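Fructose-2,6-bisphosphatase TIGAR B (Danio rerio, PDB 3E9D) probably hydrolyses fructose 2,6-bisphosphate to fructose 6-phosphate, and fructose 1,6-bisphosphate as well, and thereby restrains glycolysis. Local coordinates at residues D48-N53 / S77-I82; V54-S57 / R61-Q64; I189-L194 / S221-T226. One frame throughout, in Å; residues are numbered along the deposited sequence.

Interaction 1: D48-N53 / S77-I82; sequences DLHFTN and SATEMI
Thr-79 reaches across to the backbone of Phe-51 and Thr-52, and nearly all of this small contact is made by its side chain. Its CB, which points toward the 48-53 segment, already lies 3.5 Å from Phe-51 O. There the side chain forks. The hydroxyl lies anti to the carbonyl carbon of Thr-79 (chi1 -61°), and from this position OG1 donates a hydrogen bond of 2.6 Å to Phe-51 O. The donor sits in the carbonyl plane, at a C=O...donor angle of 155°. OG1 also accepts a hydrogen bond of 2.8 Å from a water, whose oxygen lies in the plane of the His-50 ring, at its edge, 2.8 Å from NE2. The imidazole is thus linked to the threonine through solvent, its NE2 standing 4.2 Å from OG1 itself.

Both segments lead into neighbouring parallel strands of the histidine phosphatase sheet, 53-56 and the edge strand 81-83. These are the two strands of a beta-alpha-beta unit whose helix is 60-71, and Thr-79 ties their approaches together just ahead of the backbone pairing of Ile-82 with Val-54.

The methyl branch, anti to the backbone N, lies against the backbone: CG2 rests 3.5 Å from Thr-52 O and 3.8 Å from Asn-53 CA, and packs on the side chain of Val-54. Within the 48-53 segment, Thr-52 OG1 donates to Asn-53 OD1 at 2.7 Å, the donor tilted 28° from the carbonyl plane. His-147 and Glu-146 hold the two ends of the Asn-53 amide, and the Phe-51 ring meets that of His-177 edge-to-face.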
loop_
_atom_site.group_PDB
_atom_site.type_symbol
_atom_site.label_atom_id
_atom_site.label_comp_id
_atom_site.label_asym_id
_atom_site.label_seq_id
_atom_site.Cartn_x
_atom_site.Cartn_y
_atom_site.Cartn_z
ATOM N N ASP A 48 5.840 10.552 -14.274
ATOM C CA ASP A 48 6.495 9.939 -15.429
ATOM C C ASP A 48 6.401 8.414 -15.431
ATOM O O ASP A 48 7.027 7.752 -16.271
ATOM C CB ASP A 48 7.976 10.362 -15.522
ATOM C CG ASP A 48 8.148 11.882 -15.607
ATOM O OD1 ASP A 48 7.617 12.498 -16.555
ATOM O OD2 ASP A 48 8.797 12.463 -14.709
ATOM N N LEU A 49 5.640 7.854 -14.492
ATOM C CA LEU A 49 5.430 6.395 -14.455
ATOM C C LEU A 49 4.135 6.035 -15.142
ATOM O O LEU A 49 3.129 6.713 -14.967
ATOM C CB LEU A 49 5.404 5.870 -13.013
ATOM C CG LEU A 49 6.726 6.059 -12.267
ATOM C CD1 LEU A 49 6.556 5.938 -10.739
ATOM C CD2 LEU A 49 7.788 5.090 -12.798
ATOM N N HIS A 50 4.156 4.960 -15.924
ATOM C CA HIS A 50 2.916 4.403 -16.453
ATOM C C HIS A 50 2.375 3.344 -15.496
ATOM O O HIS A 50 2.951 2.260 -15.338
ATOM C CB HIS A 50 3.130 3.828 -17.856
ATOM C CG HIS A 50 1.891 3.271 -18.487
ATOM N ND1 HIS A 50 1.926 2.246 -19.410
ATOM C CD2 HIS A 50 0.583 3.588 -18.327
ATOM C CE1 HIS A 50 0.695 1.956 -19.793
ATOM N NE2 HIS A 50 -0.140 2.756 -19.152
ATOM N N PHE A 51 1.279 3.675 -14.829
ATOM C CA PHE A 51 0.553 2.688 -14.050
ATOM C C PHE A 51 -0.449 1.996 -14.957
ATOM O O PHE A 51 -1.392 2.615 -15.414
ATOM C CB PHE A 51 -0.121 3.348 -12.846
ATOM C CG PHE A 51 0.847 4.029 -11.916
ATOM C CD1 PHE A 51 1.767 3.276 -11.176
ATOM C CD2 PHE A 51 0.856 5.421 -11.788
ATOM C CE1 PHE A 51 2.668 3.894 -10.304
ATOM C CE2 PHE A 51 1.759 6.066 -10.916
ATOM C CZ PHE A 51 2.664 5.302 -10.171
ATOM N N THR A 52 -0.200 0.717 -15.247
ATOM C CA THR A 52 -1.099 -0.102 -16.073
ATOM C C THR A 52 -2.346 -0.480 -15.306
ATOM O O THR A 52 -3.373 -0.815 -15.889
ATOM C CB THR A 52 -0.393 -1.405 -16.531
ATOM O OG1 THR A 52 0.146 -2.082 -15.383
ATOM C CG2 THR A 52 0.760 -1.093 -17.510
ATOM N N ASN A 53 -2.273 -0.437 -13.987
ATOM C CA ASN A 53 -3.395 -0.859 -13.166
ATOM C C ASN A 53 -3.436 -0.014 -11.919
ATOM O O ASN A 53 -2.385 0.317 -11.373
ATOM C CB ASN A 53 -3.212 -2.321 -12.749
ATOM C CG ASN A 53 -3.112 -3.260 -13.938
ATOM O OD1 ASN A 53 -2.026 -3.473 -14.490
ATOM N ND2 ASN A 53 -4.247 -3.801 -14.354
ATOM N N SER A 77 -3.773 7.938 -18.321
ATOM C CA SER A 77 -5.160 8.398 -18.509
ATOM C C SER A 77 -6.153 7.318 -18.958
ATOM O O SER A 77 -7.344 7.418 -18.676
ATOM C CB SER A 77 -5.204 9.593 -19.472
ATOM O OG SER A 77 -4.619 9.257 -20.721
ATOM N N ALA A 78 -5.666 6.291 -19.653
ATOM C CA ALA A 78 -6.512 5.178 -20.092
ATOM C C ALA A 78 -6.693 4.091 -19.004
ATOM O O ALA A 78 -7.499 3.175 -19.169
ATOM C CB ALA A 78 -5.954 4.563 -21.391
ATOM N N THR A 79 -5.958 4.194 -17.896
ATOM C CA THR A 79 -6.046 3.190 -16.824
ATOM C C THR A 79 -7.279 3.415 -15.950
ATOM O O THR A 79 -7.465 4.493 -15.418
ATOM C CB THR A 79 -4.780 3.204 -15.948
ATOM O OG1 THR A 79 -3.646 2.886 -16.768
ATOM C CG2 THR A 79 -4.893 2.185 -14.827
ATOM N N GLU A 80 -8.123 2.407 -15.785
ATOM C CA GLU A 80 -9.272 2.610 -14.897
ATOM C C GLU A 80 -8.907 2.436 -13.418
ATOM O O GLU A 80 -8.107 1.587 -13.053
ATOM C CB GLU A 80 -10.505 1.771 -15.293
ATOM C CG GLU A 80 -10.394 0.285 -14.998
ATOM C CD GLU A 80 -11.736 -0.448 -15.074
ATOM O OE1 GLU A 80 -12.701 -0.066 -14.359
ATOM O OE2 GLU A 80 -11.810 -1.440 -15.833
ATOM N N MET A 81 -9.485 3.273 -12.577
ATOM C CA MET A 81 -9.325 3.145 -11.145
ATOM C C MET A 81 -10.297 2.062 -10.656
ATOM O O MET A 81 -11.491 2.199 -10.834
ATOM C CB MET A 81 -9.625 4.499 -10.513
ATOM C CG MET A 81 -9.319 4.619 -9.063
ATOM S SD MET A 81 -9.684 6.276 -8.406
ATOM C CE MET A 81 -8.641 7.261 -9.448
ATOM N N ILE A 82 -9.783 0.986 -10.061
ATOM C CA ILE A 82 -10.621 -0.087 -9.500
ATOM C C ILE A 82 -10.758 0.110 -7.989
ATOM O O ILE A 82 -9.761 0.114 -7.263
ATOM C CB ILE A 82 -10.005 -1.513 -9.765
ATOM C CG1 ILE A 82 -9.727 -1.754 -11.254
ATOM C CG2 ILE A 82 -10.862 -2.635 -9.163
ATOM C CD1 ILE A 82 -10.937 -1.775 -12.112
HETATM O O HOH W 1 -2.886 3.216 -19.444
#

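Interaction 2: V54-S57 / R61-Q64; sequences VFVS and RAIQ. With PO4 (phosphate ion), chain C.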
loop_
_atom_site.group_PDB
_atom_site.type_symbol
_atom_site.label_atom_id
_atom_site.label_comp_id
_atom_site.label_asym_id
_atom_site.label_seq_id
_atom_site.Cartn_x
_atom_site.Cartn_y
_atom_site.Cartn_z
ATOM N N VAL A 54 -4.639 0.336 -11.464
ATOM C CA VAL A 54 -4.778 1.156 -10.263
ATOM C C VAL A 54 -5.891 0.596 -9.345
ATOM O O VAL A 54 -7.024 0.362 -9.791
ATOM C CB VAL A 54 -5.090 2.630 -10.591
ATOM C CG1 VAL A 54 -5.282 3.437 -9.290
ATOM C CG2 VAL A 54 -4.003 3.265 -11.454
ATOM N N PHE A 55 -5.559 0.426 -8.069
ATOM C CA PHE A 55 -6.463 -0.146 -7.071
ATOM C C PHE A 55 -6.522 0.797 -5.880
ATOM O O PHE A 55 -5.483 1.268 -5.388
ATOM C CB PHE A 55 -5.981 -1.535 -6.638
ATOM C CG PHE A 55 -5.736 -2.460 -7.798
ATOM C CD1 PHE A 55 -6.797 -3.091 -8.419
ATOM C CD2 PHE A 55 -4.452 -2.630 -8.314
ATOM C CE1 PHE A 55 -6.591 -3.911 -9.533
ATOM C CE2 PHE A 55 -4.230 -3.456 -9.432
ATOM C CZ PHE A 55 -5.303 -4.095 -10.038
ATOM N N VAL A 56 -7.731 1.083 -5.418
ATOM C CA VAL A 56 -7.908 2.028 -4.321
ATOM C C VAL A 56 -8.941 1.479 -3.371
ATOM O O VAL A 56 -9.882 0.795 -3.800
ATOM C CB VAL A 56 -8.433 3.399 -4.845
ATOM C CG1 VAL A 56 -8.255 4.471 -3.784
ATOM C CG2 VAL A 56 -7.695 3.806 -6.128
ATOM N N SER A 57 -8.821 1.813 -2.091
ATOM C CA SER A 57 -9.904 1.482 -1.173
ATOM C C SER A 57 -11.188 2.259 -1.545
ATOM O O SER A 57 -11.147 3.228 -2.319
ATOM C CB SER A 57 -9.493 1.718 0.277
ATOM O OG SER A 57 -9.884 2.981 0.753
ATOM N N ARG A 61 -11.125 9.477 1.297
ATOM C CA ARG A 61 -9.775 10.053 1.437
ATOM C C ARG A 61 -8.766 9.386 0.491
ATOM O O ARG A 61 -7.869 10.050 -0.030
ATOM C CB ARG A 61 -9.282 10.030 2.900
ATOM C CG ARG A 61 -9.228 8.641 3.579
ATOM C CD ARG A 61 -9.249 8.813 5.107
ATOM N NE ARG A 61 -9.093 7.563 5.858
ATOM C CZ ARG A 61 -10.108 6.804 6.279
ATOM N NH1 ARG A 61 -11.358 7.157 6.007
ATOM N NH2 ARG A 61 -9.874 5.699 6.984
ATOM N N ALA A 62 -8.931 8.078 0.283
ATOM C CA ALA A 62 -8.062 7.286 -0.597
ATOM C C ALA A 62 -8.417 7.493 -2.076
ATOM O O ALA A 62 -7.528 7.718 -2.936
ATOM C CB ALA A 62 -8.150 5.778 -0.212
ATOM N N ILE A 63 -9.720 7.425 -2.380
ATOM C CA ILE A 63 -10.194 7.727 -3.735
ATOM C C ILE A 63 -9.713 9.102 -4.244
ATOM O O ILE A 63 -9.228 9.210 -5.369
ATOM C CB ILE A 63 -11.736 7.639 -3.842
ATOM C CG1 ILE A 63 -12.177 6.186 -3.562
ATOM C CG2 ILE A 63 -12.214 8.130 -5.247
ATOM C CD1 ILE A 63 -13.627 6.030 -3.215
ATOM N N GLN A 64 -9.856 10.135 -3.418
ATOM C CA GLN A 64 -9.388 11.486 -3.792
ATOM C C GLN A 64 -7.885 11.548 -4.069
ATOM O O GLN A 64 -7.446 12.225 -4.992
ATOM C CB GLN A 64 -9.715 12.474 -2.690
ATOM C CG GLN A 64 -11.174 12.773 -2.531
ATOM C CD GLN A 64 -11.387 13.745 -1.401
ATOM O OE1 GLN A 64 -11.251 13.396 -0.229
ATOM N NE2 GLN A 64 -11.695 14.994 -1.748
HETATM P P PO4 C . -5.744 6.258 7.852
HETATM O O1 PO4 C . -7.014 5.995 7.084
HETATM O O2 PO4 C . -4.503 5.962 7.042
HETATM O O3 PO4 C . -5.667 7.710 8.263
HETATM O O4 PO4 C . -5.734 5.437 9.123
#
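Strand 53-56 ends at Val-56, Ser-57 opens the turn, and the chain returns as helix 60-71 close beside them, with Val-56 CA 6.2 Å from Ile-63 CA and Ser-57 CA 6.1 Å from Ala-62 CA. Val-56 CG1, anti to the backbone N (chi1 -165°), presses into the first part of the helix, 3.4 Å from Ala-62 O and 3.8 Å from Ala-62 CB. Ile-63 lays its CG1 against the backbone of the turn, 3.4 Å from Ser-57 O. The Ala-62 methyl also meets Ser-57 OG at 3.4 Å.

This is the strand-to-helix turn of a beta-alpha-beta unit, and it borders the active site: Ala-62 lies near His-11, the residue phosphorylated in catalysis. Arg-61 stretches an extended chain into the site, and its guanidinium meets phosphate O1 at the edge and in plane. NE and NH2 of Arg-61 both donate to this one oxygen, each at 2.9 Å, through bent bonds of 147° and 144°. A methionine in place of Arg-61 would probably leave O1 without this paired grip, and would take from Gly-24 O the hydrogen bond of NH2.

The phosphate, also bonded by Arg-10, Asn-17 and Gly-184, probably came from the crystallisation liquor, but its setting is consistent with the place of a substrate phosphoryl group. Ser-57 OG is bonded to NE2 of His-183, whose ND1 bonds to the phosphate; the apolar strand-helix joint thus probably helps set the orientation of the ring proposed to stabilise the transition state.

Interaction 3: I189-L194 / S221-T226; sequences ISVRHL and SRFIFT
One methyl of Leu-194, CD1, sits squarely over the Phe-223 ring, 3.7 Å from the centroid and only 5° off the normal, a CH-pi contact in which all six ring carbons lie at similar range. The other methyl, CD2, turns to Phe-225 and meets its ring at the edge, 3.9 Å from CZ. Leu-194 CG lies beside the backbone N (chi1 -70°), which carries the forked end toward the strand, CD1 onto the Phe-223 face and CD2 to the Phe-225 edge. One helical turn earlier, Val-191 CG2 touches the rim of Phe-223 near the ring plane, 4.2 Å from CE2.

Helix 184-197 is here laid on a face of the central sheet of the histidine phosphatase fold; the axes of 189-194 and 221-226 run in roughly the same direction, 34° apart, with a closest approach of 11.3 Å, a distance bridged by the leucine, valine and phenylalanine side chains.

Farther out, Ile-8, Ile-239 and Ile-244 from the two flanking strands pack round Phe-223, and the ring of Phe-4 lies nearly parallel to that of Phe-225. Beyond the helix, Ser-190 and His-193 lean on helix 125-146. Next in the chain after Leu-194 comes Val-195, which with Leu-198 belongs to a potassium site.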
loop_
_atom_site.group_PDB
_atom_site.type_symbol
_atom_site.label_atom_id
_atom_site.label_comp_id
_atom_site.label_asym_id
_atom_site.label_seq_id
_atom_site.Cartn_x
_atom_site.Cartn_y
_atom_site.Cartn_z
ATOM N N ILE A 189 0.517 -3.309 8.256
ATOM C CA ILE A 189 0.268 -4.733 8.416
ATOM C C ILE A 189 0.653 -5.500 7.141
ATOM O O ILE A 189 1.268 -6.574 7.214
ATOM C CB ILE A 189 -1.193 -4.998 8.884
ATOM C CG1 ILE A 189 -1.349 -4.494 10.333
ATOM C CG2 ILE A 189 -1.546 -6.512 8.786
ATOM C CD1 ILE A 189 -2.822 -4.209 10.775
ATOM N N SER A 190 0.309 -4.935 5.981
ATOM C CA SER A 190 0.590 -5.558 4.674
ATOM C C SER A 190 2.083 -5.653 4.375
ATOM O O SER A 190 2.561 -6.700 3.920
ATOM C CB SER A 190 -0.104 -4.780 3.555
ATOM O OG SER A 190 -1.523 -4.791 3.759
ATOM N N VAL A 191 2.815 -4.565 4.633
ATOM C CA VAL A 191 4.264 -4.568 4.473
ATOM C C VAL A 191 4.902 -5.672 5.319
ATOM O O VAL A 191 5.771 -6.414 4.825
ATOM C CB VAL A 191 4.889 -3.169 4.797
ATOM C CG1 VAL A 191 6.386 -3.257 4.941
ATOM C CG2 VAL A 191 4.533 -2.156 3.688
ATOM N N ARG A 192 4.477 -5.793 6.580
ATOM C CA ARG A 192 5.049 -6.829 7.447
ATOM C C ARG A 192 4.728 -8.245 6.917
ATOM O O ARG A 192 5.570 -9.142 7.000
ATOM C CB ARG A 192 4.582 -6.695 8.915
ATOM C CG ARG A 192 5.306 -7.717 9.846
ATOM C CD ARG A 192 4.985 -7.529 11.337
ATOM N NE ARG A 192 5.670 -6.382 11.935
ATOM C CZ ARG A 192 6.903 -6.405 12.448
ATOM N NH1 ARG A 192 7.642 -7.516 12.419
ATOM N NH2 ARG A 192 7.410 -5.296 12.981
ATOM N N HIS A 193 3.519 -8.435 6.383
ATOM C CA HIS A 193 3.166 -9.713 5.758
ATOM C C HIS A 193 4.124 -10.056 4.592
ATOM O O HIS A 193 4.687 -11.143 4.535
ATOM C CB HIS A 193 1.722 -9.734 5.254
ATOM C CG HIS A 193 1.392 -10.981 4.486
ATOM N ND1 HIS A 193 1.371 -12.230 5.077
ATOM C CD2 HIS A 193 1.106 -11.180 3.176
ATOM C CE1 HIS A 193 1.081 -13.141 4.161
ATOM N NE2 HIS A 193 0.901 -12.527 3.005
ATOM N N LEU A 194 4.314 -9.100 3.690
ATOM C CA LEU A 194 5.231 -9.263 2.559
ATOM C C LEU A 194 6.659 -9.589 2.997
ATOM O O LEU A 194 7.277 -10.520 2.472
ATOM C CB LEU A 194 5.223 -8.005 1.698
ATOM C CG LEU A 194 3.951 -7.704 0.881
ATOM C CD1 LEU A 194 4.156 -6.448 0.063
ATOM C CD2 LEU A 194 3.509 -8.869 -0.028
ATOM N N SER A 221 5.743 3.356 -0.974
ATOM C CA SER A 221 6.553 2.135 -0.931
ATOM C C SER A 221 6.503 1.403 -2.264
ATOM O O SER A 221 5.563 1.591 -3.044
ATOM C CB SER A 221 6.068 1.173 0.184
ATOM O OG SER A 221 5.943 1.868 1.422
ATOM N N ARG A 222 7.485 0.538 -2.512
ATOM C CA ARG A 222 7.543 -0.188 -3.781
ATOM C C ARG A 222 8.092 -1.594 -3.592
ATOM O O ARG A 222 9.143 -1.761 -2.962
ATOM C CB ARG A 222 8.406 0.558 -4.819
ATOM C CG ARG A 222 8.327 -0.082 -6.257
ATOM C CD ARG A 222 9.285 0.532 -7.305
ATOM N NE ARG A 222 9.031 1.938 -7.724
ATOM C CZ ARG A 222 7.856 2.508 -7.639
ATOM N NH1 ARG A 222 6.887 1.767 -7.168
ATOM N NH2 ARG A 222 7.632 3.774 -8.007
ATOM N N PHE A 223 7.368 -2.578 -4.139
ATOM C CA PHE A 223 7.811 -3.963 -4.202
ATOM C C PHE A 223 7.719 -4.416 -5.657
ATOM O O PHE A 223 6.855 -3.947 -6.401
ATOM C CB PHE A 223 6.924 -4.896 -3.340
ATOM C CG PHE A 223 7.065 -4.673 -1.854
ATOM C CD1 PHE A 223 7.876 -5.511 -1.093
ATOM C CD2 PHE A 223 6.383 -3.631 -1.217
ATOM C CE1 PHE A 223 8.031 -5.307 0.292
ATOM C CE2 PHE A 223 6.517 -3.422 0.169
ATOM C CZ PHE A 223 7.353 -4.274 0.922
ATOM N N ILE A 224 8.627 -5.310 -6.047
ATOM C CA ILE A 224 8.553 -5.990 -7.323
ATOM C C ILE A 224 8.188 -7.456 -7.064
ATOM O O ILE A 224 8.857 -8.145 -6.257
ATOM C CB ILE A 224 9.914 -5.941 -8.079
ATOM C CG1 ILE A 224 10.545 -4.529 -8.046
ATOM C CG2 ILE A 224 9.743 -6.469 -9.522
ATOM C CD1 ILE A 224 9.641 -3.412 -8.603
ATOM N N PHE A 225 7.141 -7.926 -7.745
ATOM C CA PHE A 225 6.661 -9.307 -7.602
ATOM C C PHE A 225 6.985 -10.112 -8.851
ATOM O O PHE A 225 6.849 -9.626 -9.978
ATOM C CB PHE A 225 5.139 -9.325 -7.448
ATOM C CG PHE A 225 4.644 -8.765 -6.147
ATOM C CD1 PHE A 225 4.278 -9.625 -5.111
ATOM C CD2 PHE A 225 4.533 -7.388 -5.954
ATOM C CE1 PHE A 225 3.787 -9.125 -3.899
ATOM C CE2 PHE A 225 4.076 -6.870 -4.730
ATOM C CZ PHE A 225 3.690 -7.740 -3.708
ATOM N N THR A 226 7.410 -11.349 -8.652
ATOM C CA THR A 226 7.453 -12.303 -9.750
ATOM C C THR A 226 6.502 -13.434 -9.397
ATOM O O THR A 226 6.610 -14.031 -8.318
ATOM C CB THR A 226 8.872 -12.833 -9.993
ATOM O OG1 THR A 226 9.697 -11.746 -10.433
ATOM C CG2 THR A 226 8.862 -13.918 -11.062
#

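Overall arrangement
All three contacts reach the same mixed sheet, at different places. Interactions 1 and 2 share the beta-alpha-beta unit of strands 53-56 and 81-83 and touch directly: Met-81 CG packs on Val-56 CG2 at 3.5 Å. Interaction 1 lies toward the surface near the edge strand, is partly buried, and works mainly through a hydroxyl, a backbone carbonyl and a water, with one methyl packed beside them. Interaction 2 is buried, its apolar strand-helix packing bordering a charged phosphate site. Interaction 3, also buried, joins another helix to an antiparallel strand wholly by hydrocarbon and aromatic contacts. It meets interaction 1 where Leu-49 packs on Arg-222, but stays about 10 Å from interaction 2 at the nearest atoms.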